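Local coordinates for protein AT5g51070/K3K7_27 (Arabidopsis thaliana, PDB 5GKM) that probably serves as an ATP-dependent Hsp100/Clp chaperone, here represented by its helical N-terminal domain, at residues E12-A17 against I118-I123. Sequence-based numbering, arbitrary orientation.
Sequences ERAIRA and IAPEHI
R13 reaches over the ring of P120 to bind E121, and its guanidinium meets the two neighbours in different ways. P120 CG packs against one face, over the centre of the group and 3.7 Å from its plane, while E121 OE2 sits at the edge, nearly in that plane. The bond from R13 NH1 to E121 OE2 measures 3.1 Å, is fairly straight at 162° and uses the syn lone pair of the carboxylate, although the two flat groups are turned 54° apart. The bend at chi3 of R13 (50°) swings the guanidinium back across the proline, whose CG also presses on R13 CB at 3.5 Å. Further charges pin both ends: R13 NH2 forms a salt bridge with E45 OE1, and E121 OE2 another with R156 NH1 of helix 146-158, so this oxygen is shared by two arginines.

Alongside the salt bridge, A14 makes the mostly apolar part of the contact. Its methyl faces P120 CD at 4.0 Å and I123 CD1 at 3.9 Å, and packs against the backbone carbonyl I118 O at 3.5 Å. A119 is the N-cap residue of helix 120-130, and its backbone N donates to H122 ND1, in the plane of the imidazole. With only a methyl at A14, A14 CA comes to 4.6 Å from P120 CA, where helix 12-27 meets the start of helix 120-130 within the all-helical Clp N-terminal (Clp R) domain.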
loop_
_atom_site.group_PDB
_atom_site.type_symbol
_atom_site.label_atom_id
_atom_site.label_comp_id
_atom_site.label_asym_id
_atom_site.label_seq_id
_atom_site.Cartn_x
_atom_site.Cartn_y
_atom_site.Cartn_z
ATOM N N GLU A 12 3.251 -8.103 12.139
ATOM C CA GLU A 12 4.279 -6.988 12.401
ATOM C C GLU A 12 4.832 -6.195 11.079
ATOM O O GLU A 12 4.828 -5.036 11.065
ATOM C CB GLU A 12 5.481 -7.527 13.191
ATOM C CG GLU A 12 6.530 -6.486 13.467
ATOM C CD GLU A 12 7.864 -7.081 13.943
ATOM O OE1 GLU A 12 7.950 -8.280 14.271
ATOM O OE2 GLU A 12 8.875 -6.379 13.873
ATOM N N ARG A 13 5.064 -6.973 10.038
ATOM C CA ARG A 13 5.407 -6.409 8.780
ATOM C C ARG A 13 4.249 -5.599 8.229
ATOM O O ARG A 13 4.478 -4.602 7.641
ATOM C CB ARG A 13 5.784 -7.429 7.716
ATOM C CG ARG A 13 6.981 -8.283 8.045
ATOM C CD ARG A 13 7.391 -9.186 6.890
ATOM N NE ARG A 13 7.501 -8.412 5.689
ATOM C CZ ARG A 13 7.086 -8.810 4.513
ATOM N NH1 ARG A 13 6.576 -10.008 4.369
ATOM N NH2 ARG A 13 7.159 -7.976 3.493
ATOM N N ALA A 14 3.050 -6.124 8.336
ATOM C CA ALA A 14 1.943 -5.405 7.754
ATOM C C ALA A 14 1.715 -4.059 8.455
ATOM O O ALA A 14 1.400 -3.102 7.847
ATOM C CB ALA A 14 0.690 -6.242 7.803
ATOM N N ILE A 15 1.823 -4.112 9.760
ATOM C CA ILE A 15 1.634 -2.929 10.569
ATOM C C ILE A 15 2.713 -1.903 10.239
ATOM O O ILE A 15 2.426 -0.775 10.156
ATOM C CB ILE A 15 1.658 -3.254 12.076
ATOM C CG1 ILE A 15 0.514 -4.171 12.456
ATOM C CG2 ILE A 15 1.679 -1.993 12.919
ATOM C CD1 ILE A 15 -0.758 -3.464 12.475
ATOM N N ARG A 16 3.930 -2.364 10.033
ATOM C CA ARG A 16 4.991 -1.464 9.698
ATOM C C ARG A 16 4.741 -0.786 8.354
ATOM O O ARG A 16 4.922 0.370 8.209
ATOM C CB ARG A 16 6.327 -2.183 9.737
ATOM C CG ARG A 16 7.545 -1.349 9.484
ATOM C CD ARG A 16 8.774 -2.251 9.520
ATOM N NE ARG A 16 8.920 -2.919 10.782
ATOM C CZ ARG A 16 9.013 -4.220 10.900
ATOM N NH1 ARG A 16 8.916 -5.001 9.823
ATOM N NH2 ARG A 16 9.171 -4.728 12.085
ATOM N N ALA A 17 4.275 -1.547 7.390
ATOM C CA ALA A 17 3.968 -0.969 6.108
ATOM C C ALA A 17 2.881 0.096 6.206
ATOM O O ALA A 17 2.887 1.060 5.524
ATOM C CB ALA A 17 3.523 -2.061 5.117
ATOM N N ILE A 118 -2.920 -11.358 8.477
ATOM C CA ILE A 118 -2.947 -10.507 7.303
ATOM C C ILE A 118 -1.536 -9.955 7.168
ATOM O O ILE A 118 -1.071 -9.258 8.003
ATOM C CB ILE A 118 -3.915 -9.306 7.429
ATOM C CG1 ILE A 118 -5.366 -9.725 7.435
ATOM C CG2 ILE A 118 -3.775 -8.385 6.250
ATOM C CD1 ILE A 118 -5.903 -10.118 8.762
ATOM N N ALA A 119 -0.881 -10.366 6.116
ATOM C CA ALA A 119 0.453 -9.958 5.799
ATOM C C ALA A 119 0.471 -8.842 4.770
ATOM O O ALA A 119 -0.457 -8.545 4.180
ATOM C CB ALA A 119 1.289 -11.134 5.329
ATOM N N PRO A 120 1.658 -8.279 4.565
ATOM C CA PRO A 120 1.765 -7.241 3.535
ATOM C C PRO A 120 1.324 -7.756 2.141
ATOM O O PRO A 120 0.842 -7.035 1.343
ATOM C CB PRO A 120 3.272 -6.925 3.521
ATOM C CG PRO A 120 3.705 -7.185 4.882
ATOM C CD PRO A 120 2.938 -8.413 5.279
ATOM N N GLU A 121 1.559 -9.034 1.932
ATOM C CA GLU A 121 1.222 -9.637 0.672
ATOM C C GLU A 121 -0.293 -9.643 0.431
ATOM O O GLU A 121 -0.719 -9.469 -0.630
ATOM C CB GLU A 121 1.828 -11.012 0.572
ATOM C CG GLU A 121 3.317 -10.930 0.441
ATOM C CD GLU A 121 4.070 -10.705 1.747
ATOM O OE1 GLU A 121 3.590 -10.870 2.821
ATOM O OE2 GLU A 121 5.201 -10.398 1.602
ATOM N N HIS A 122 -1.062 -9.869 1.483
ATOM C CA HIS A 122 -2.490 -9.764 1.391
ATOM C C HIS A 122 -2.926 -8.356 1.084
ATOM O O HIS A 122 -3.852 -8.149 0.386
ATOM C CB HIS A 122 -3.175 -10.160 2.681
ATOM C CG HIS A 122 -2.978 -11.604 3.074
ATOM N ND1 HIS A 122 -2.307 -11.988 4.154
ATOM C CD2 HIS A 122 -3.405 -12.747 2.469
ATOM C CE1 HIS A 122 -2.323 -13.302 4.230
ATOM N NE2 HIS A 122 -2.982 -13.762 3.196
ATOM N N ILE A 123 -2.266 -7.394 1.711
ATOM C CA ILE A 123 -2.529 -5.994 1.429
ATOM C C ILE A 123 -2.206 -5.645 -0.015
ATOM O O ILE A 123 -2.901 -4.942 -0.625
ATOM C CB ILE A 123 -1.794 -5.008 2.388
ATOM C CG1 ILE A 123 -2.191 -5.320 3.834
ATOM C CG2 ILE A 123 -2.065 -3.565 1.970
ATOM C CD1 ILE A 123 -1.385 -4.606 4.899
#